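Local coordinates for replication initiator A family protein (PDB 4PT7) that probably initiates replication of staphylococcal multiresistance plasmids by assembling on the replication origin, at residues S26-N31 and I114-D119; K84-L89 and N106-M111. One frame throughout, in Å; residues are numbered along the deposited sequence.

Interaction 1: residues S26-N31 and I114-D119; sequences SENYKN and IVTERD
The hydroxyl of Y29 takes a nearly straight hydrogen bond from the backbone N of I114, 2.8 Å from N to OH and 170° at the hydrogen. The donor lies in the ring plane, at the edge of the tyrosine. CG of Y29 sits beside its backbone N (chi1 -62°), which carries the ring to the backbone of I114.

Other contacts are loose van der Waals touches. CB of I114 is 3.7 Å from OH of Y29, and the side chains cross at about a right angle. CG2 of T116 is 4.2 Å from ND2 of N28. F23 meets the Y29 ring edge-to-face from helix 22-25.

OE2 of E27 is 4.7 Å from NH1 of R118, too far for a salt bridge; E27 instead forms one with K122, which also lies close to R118.

Local bonds shape both backbones. OG of S26 accepts from both N and ND2 of N28, each at 3.1 Å. OD2 of D119 accepts from T116 N at 2.7 Å, on the anti side of the carboxylate. D119 N returns a weak bond to T116 OG1. An ST turn at S26 lies against the capping box, T116 with D119, that begins helix 117-126.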
loop_
_atom_site.group_PDB
_atom_site.type_symbol
_atom_site.label_atom_id
_atom_site.label_comp_id
_atom_site.label_asym_id
_atom_site.label_seq_id
_atom_site.Cartn_x
_atom_site.Cartn_y
_atom_site.Cartn_z
ATOM N N SER B 26 -21.303 -15.342 2.710
ATOM C CA SER B 26 -20.784 -16.443 3.527
ATOM C C SER B 26 -19.998 -15.926 4.723
ATOM O O SER B 26 -19.134 -15.050 4.580
ATOM C CB SER B 26 -19.868 -17.344 2.684
ATOM O OG SER B 26 -19.292 -18.386 3.457
ATOM N N GLU B 27 -20.302 -16.468 5.900
ATOM C CA GLU B 27 -19.608 -16.066 7.109
ATOM C C GLU B 27 -18.266 -16.781 7.161
ATOM O O GLU B 27 -17.416 -16.482 8.006
ATOM C CB GLU B 27 -20.443 -16.413 8.337
ATOM C CG GLU B 27 -21.084 -15.204 9.015
ATOM C CD GLU B 27 -21.982 -14.404 8.080
ATOM O OE1 GLU B 27 -21.463 -13.781 7.126
ATOM O OE2 GLU B 27 -23.212 -14.402 8.300
ATOM N N ASN B 28 -18.077 -17.723 6.242
ATOM C CA ASN B 28 -16.830 -18.462 6.180
ATOM C C ASN B 28 -15.731 -17.587 5.607
ATOM O O ASN B 28 -14.560 -17.969 5.613
ATOM C CB ASN B 28 -16.999 -19.705 5.313
ATOM C CG ASN B 28 -17.955 -20.696 5.919
ATOM O OD1 ASN B 28 -17.669 -21.297 6.961
ATOM N ND2 ASN B 28 -19.113 -20.863 5.286
ATOM N N TYR B 29 -16.115 -16.414 5.105
ATOM C CA TYR B 29 -15.156 -15.479 4.519
ATOM C C TYR B 29 -15.231 -14.115 5.177
ATOM O O TYR B 29 -14.829 -13.106 4.596
ATOM C CB TYR B 29 -15.409 -15.331 3.023
ATOM C CG TYR B 29 -15.239 -16.617 2.266
ATOM C CD1 TYR B 29 -16.307 -17.182 1.584
ATOM C CD2 TYR B 29 -14.009 -17.279 2.237
ATOM C CE1 TYR B 29 -16.166 -18.377 0.881
ATOM C CE2 TYR B 29 -13.859 -18.476 1.546
ATOM C CZ TYR B 29 -14.943 -19.016 0.868
ATOM O OH TYR B 29 -14.818 -20.188 0.165
ATOM N N LYS B 30 -15.753 -14.087 6.397
ATOM C CA LYS B 30 -15.882 -12.840 7.133
ATOM C C LYS B 30 -14.511 -12.296 7.547
ATOM O O LYS B 30 -14.383 -11.117 7.863
ATOM C CB LYS B 30 -16.774 -13.045 8.366
ATOM C CG LYS B 30 -16.188 -13.986 9.417
ATOM C CD LYS B 30 -17.157 -14.200 10.580
ATOM C CE LYS B 30 -16.488 -14.947 11.741
ATOM N NZ LYS B 30 -15.953 -16.297 11.379
ATOM N N ASN B 31 -13.486 -13.149 7.529
ATOM C CA ASN B 31 -12.132 -12.733 7.899
ATOM C C ASN B 31 -11.379 -12.054 6.754
ATOM O O ASN B 31 -10.328 -11.448 6.970
ATOM C CB ASN B 31 -11.331 -13.941 8.392
ATOM C CG ASN B 31 -11.849 -14.479 9.724
ATOM O OD1 ASN B 31 -11.829 -15.718 9.923
ATOM N ND2 ASN B 31 -12.274 -13.657 10.573
ATOM N N ILE B 114 -16.052 -21.882 -1.688
ATOM C CA ILE B 114 -17.006 -22.888 -1.255
ATOM C C ILE B 114 -18.359 -22.206 -1.124
ATOM O O ILE B 114 -18.441 -21.042 -0.722
ATOM C CB ILE B 114 -16.613 -23.471 0.128
ATOM C CG1 ILE B 114 -15.298 -24.242 0.019
ATOM C CG2 ILE B 114 -17.716 -24.378 0.651
ATOM C CD1 ILE B 114 -15.350 -25.414 -0.946
ATOM N N VAL B 115 -19.419 -22.924 -1.468
ATOM C CA VAL B 115 -20.763 -22.375 -1.362
ATOM C C VAL B 115 -21.643 -23.347 -0.585
ATOM O O VAL B 115 -21.720 -24.528 -0.921
ATOM C CB VAL B 115 -21.386 -22.144 -2.756
ATOM C CG1 VAL B 115 -22.721 -21.445 -2.613
ATOM C CG2 VAL B 115 -20.446 -21.310 -3.609
ATOM N N THR B 116 -22.296 -22.852 0.461
ATOM C CA THR B 116 -23.174 -23.691 1.277
ATOM C C THR B 116 -24.628 -23.295 1.028
ATOM O O THR B 116 -24.902 -22.287 0.359
ATOM C CB THR B 116 -22.908 -23.510 2.786
ATOM O OG1 THR B 116 -23.355 -22.207 3.189
ATOM C CG2 THR B 116 -21.421 -23.653 3.099
ATOM N N GLU B 117 -25.553 -24.084 1.578
ATOM C CA GLU B 117 -26.981 -23.811 1.435
ATOM C C GLU B 117 -27.285 -22.395 1.897
ATOM O O GLU B 117 -28.000 -21.652 1.228
ATOM C CB GLU B 117 -27.820 -24.774 2.276
ATOM C CG GLU B 117 -27.701 -26.238 1.913
ATOM C CD GLU B 117 -28.649 -27.093 2.749
ATOM O OE1 GLU B 117 -29.884 -26.961 2.570
ATOM O OE2 GLU B 117 -28.161 -27.885 3.591
ATOM N N ARG B 118 -26.748 -22.022 3.050
ATOM C CA ARG B 118 -26.993 -20.681 3.556
ATOM C C ARG B 118 -26.534 -19.633 2.548
ATOM O O ARG B 118 -27.204 -18.622 2.363
ATOM C CB ARG B 118 -26.292 -20.463 4.904
ATOM C CG ARG B 118 -26.814 -21.354 6.018
ATOM C CD ARG B 118 -26.294 -20.937 7.399
ATOM N NE ARG B 118 -26.851 -19.660 7.849
ATOM C CZ ARG B 118 -26.320 -18.465 7.591
ATOM N NH1 ARG B 118 -25.201 -18.361 6.881
ATOM N NH2 ARG B 118 -26.914 -17.368 8.045
ATOM N N ASP B 119 -25.396 -19.874 1.899
ATOM C CA ASP B 119 -24.890 -18.932 0.901
ATOM C C ASP B 119 -25.892 -18.815 -0.239
ATOM O O ASP B 119 -26.225 -17.705 -0.673
ATOM C CB ASP B 119 -23.536 -19.388 0.340
ATOM C CG ASP B 119 -22.447 -19.416 1.390
ATOM O OD1 ASP B 119 -22.354 -18.447 2.166
ATOM O OD2 ASP B 119 -21.682 -20.404 1.433
#

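Interaction 2: residues K84-L89 and N106-M111; sequences KIKKGL and NILYLM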
loop_
_atom_site.group_PDB
_atom_site.type_symbol
_atom_site.label_atom_id
_atom_site.label_comp_id
_atom_site.label_asym_id
_atom_site.label_seq_id
_atom_site.Cartn_x
_atom_site.Cartn_y
_atom_site.Cartn_z
ATOM N N LYS B 84 0.439 -10.503 3.965
ATOM C CA LYS B 84 -0.856 -10.566 4.621
ATOM C C LYS B 84 -1.951 -11.101 3.679
ATOM O O LYS B 84 -2.799 -11.883 4.097
ATOM C CB LYS B 84 -1.232 -9.186 5.183
ATOM C CG LYS B 84 -2.661 -9.115 5.731
ATOM C CD LYS B 84 -2.871 -8.009 6.774
ATOM C CE LYS B 84 -2.511 -6.609 6.270
ATOM N NZ LYS B 84 -1.040 -6.376 6.225
ATOM N N ILE B 85 -1.922 -10.699 2.413
ATOM C CA ILE B 85 -2.925 -11.164 1.460
ATOM C C ILE B 85 -2.820 -12.671 1.254
ATOM O O ILE B 85 -3.815 -13.396 1.398
ATOM C CB ILE B 85 -2.796 -10.397 0.120
ATOM C CG1 ILE B 85 -3.292 -8.959 0.332
ATOM C CG2 ILE B 85 -3.609 -11.081 -0.982
ATOM C CD1 ILE B 85 -3.092 -8.039 -0.847
ATOM N N LYS B 86 -1.614 -13.138 0.948
ATOM C CA LYS B 86 -1.367 -14.560 0.747
ATOM C C LYS B 86 -1.796 -15.367 1.971
ATOM O O LYS B 86 -2.417 -16.426 1.847
ATOM C CB LYS B 86 0.118 -14.804 0.466
ATOM C CG LYS B 86 0.600 -14.197 -0.847
ATOM C CD LYS B 86 2.132 -14.184 -0.952
ATOM C CE LYS B 86 2.731 -15.565 -1.014
ATOM N NZ LYS B 86 4.218 -15.481 -1.095
ATOM N N LYS B 87 -1.473 -14.852 3.151
ATOM C CA LYS B 87 -1.812 -15.535 4.391
ATOM C C LYS B 87 -3.328 -15.617 4.556
ATOM O O LYS B 87 -3.871 -16.661 4.914
ATOM C CB LYS B 87 -1.202 -14.795 5.586
ATOM C CG LYS B 87 -1.167 -15.604 6.890
ATOM C CD LYS B 87 -0.151 -16.750 6.801
ATOM C CE LYS B 87 0.158 -17.366 8.175
ATOM N NZ LYS B 87 -1.015 -18.011 8.839
ATOM N N GLY B 88 -4.004 -14.505 4.296
ATOM C CA GLY B 88 -5.446 -14.466 4.419
ATOM C C GLY B 88 -6.143 -15.384 3.421
ATOM O O GLY B 88 -7.060 -16.102 3.786
ATOM N N LEU B 89 -5.720 -15.373 2.161
ATOM C CA LEU B 89 -6.352 -16.247 1.172
ATOM C C LEU B 89 -6.069 -17.702 1.517
ATOM O O LEU B 89 -6.945 -18.562 1.377
ATOM C CB LEU B 89 -5.850 -15.929 -0.241
ATOM C CG LEU B 89 -6.177 -14.511 -0.726
ATOM C CD1 LEU B 89 -5.755 -14.341 -2.185
ATOM C CD2 LEU B 89 -7.665 -14.256 -0.575
ATOM N N ASN B 106 7.708 -19.272 -5.470
ATOM C CA ASN B 106 6.822 -20.295 -4.940
ATOM C C ASN B 106 5.692 -20.562 -5.929
ATOM O O ASN B 106 5.306 -19.686 -6.699
ATOM C CB ASN B 106 6.237 -19.853 -3.596
ATOM C CG ASN B 106 7.304 -19.640 -2.538
ATOM O OD1 ASN B 106 8.149 -20.510 -2.309
ATOM N ND2 ASN B 106 7.270 -18.480 -1.886
ATOM N N ILE B 107 5.174 -21.782 -5.913
ATOM C CA ILE B 107 4.076 -22.152 -6.791
ATOM C C ILE B 107 2.777 -21.810 -6.074
ATOM O O ILE B 107 2.527 -22.308 -4.979
ATOM C CB ILE B 107 4.074 -23.663 -7.088
ATOM C CG1 ILE B 107 5.423 -24.082 -7.669
ATOM C CG2 ILE B 107 2.968 -23.998 -8.073
ATOM C CD1 ILE B 107 5.774 -23.352 -8.942
ATOM N N LEU B 108 1.967 -20.949 -6.684
ATOM C CA LEU B 108 0.685 -20.552 -6.103
ATOM C C LEU B 108 -0.488 -21.094 -6.917
ATOM O O LEU B 108 -0.535 -20.946 -8.145
ATOM C CB LEU B 108 0.563 -19.023 -6.018
ATOM C CG LEU B 108 1.205 -18.285 -4.836
ATOM C CD1 LEU B 108 2.697 -18.542 -4.827
ATOM C CD2 LEU B 108 0.929 -16.785 -4.948
ATOM N N TYR B 109 -1.431 -21.721 -6.222
ATOM C CA TYR B 109 -2.628 -22.263 -6.851
ATOM C C TYR B 109 -3.827 -21.503 -6.314
ATOM O O TYR B 109 -4.134 -21.586 -5.118
ATOM C CB TYR B 109 -2.837 -23.744 -6.514
ATOM C CG TYR B 109 -1.987 -24.712 -7.294
ATOM C CD1 TYR B 109 -0.772 -25.163 -6.789
ATOM C CD2 TYR B 109 -2.414 -25.203 -8.530
ATOM C CE1 TYR B 109 0.003 -26.082 -7.497
ATOM C CE2 TYR B 109 -1.650 -26.119 -9.244
ATOM C CZ TYR B 109 -0.443 -26.555 -8.721
ATOM O OH TYR B 109 0.324 -27.455 -9.424
ATOM N N LEU B 110 -4.498 -20.757 -7.185
ATOM C CA LEU B 110 -5.688 -20.030 -6.764
ATOM C C LEU B 110 -6.763 -21.115 -6.709
ATOM O O LEU B 110 -6.749 -22.033 -7.531
ATOM C CB LEU B 110 -6.080 -18.986 -7.805
ATOM C CG LEU B 110 -6.484 -17.596 -7.308
ATOM C CD1 LEU B 110 -7.564 -17.038 -8.228
ATOM C CD2 LEU B 110 -6.984 -17.655 -5.889
ATOM N N MET B 111 -7.682 -21.009 -5.754
ATOM C CA MET B 111 -8.747 -21.991 -5.597
ATOM C C MET B 111 -10.134 -21.352 -5.664
ATOM O O MET B 111 -10.314 -20.185 -5.324
ATOM C CB MET B 111 -8.596 -22.695 -4.251
ATOM C CG MET B 111 -7.210 -23.252 -3.995
ATOM S SD MET B 111 -6.755 -24.546 -5.143
ATOM C CE MET B 111 -7.711 -25.888 -4.447
#
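NZ of K86 comes to 4.4 Å from ND2 of N106 and makes a weak hydrogen bond to OE1 of Q97. The approach to N106 is a loose contact and no bond.

The fold is consistent with a winged helix. Helices 68-74 and 79-91 would form the helix-turn-helix, and strands 95-98 and 107-110 the wing. By that reading helix 79-91 is probably the recognition helix. Outside the contact, K84 on this helix has a long, weak ion pair with a sulfate ion.

The strand is held on two sides. I107 and Y109 make backbone bonds to K98 and I96 of the partner strand, while L108 bonds to F64. The helix keeps its regular bonds, such as L89 N to I85 O at 2.8 Å.

The side chains meet lightly. CG of K86 lies beside the backbone N (chi1 -66°), and a bend at chi3 (66°) brings the amine end round to the strand. The CB of L108 points at the helix, and its side chain also packs on L71 of helix 68-74. L89 packs on L95 and M36. The closest carbon approach is CE of K86 to CD2 of L108, at 4.5 Å.

In the fold
Interaction 2 is nested inside the loop that interaction 1 closes. Their centres are about 19 Å apart. The centre of interaction 2 is about 10 Å from the centre of the chain, that of interaction 1 about 16 Å. The chain runs from strand 107-110 of interaction 2 almost directly into I114 of interaction 1. L94 is shared: its backbone bonds to M111, and Y29 packs on it. Helix 34-52, which follows segment 26-31, packs against I85, L89 and L110. Interaction 1 joins the start of helix 117-126 to the loop before helix 34-52. Near interaction 1, V115 packs on K13 of the second subunit.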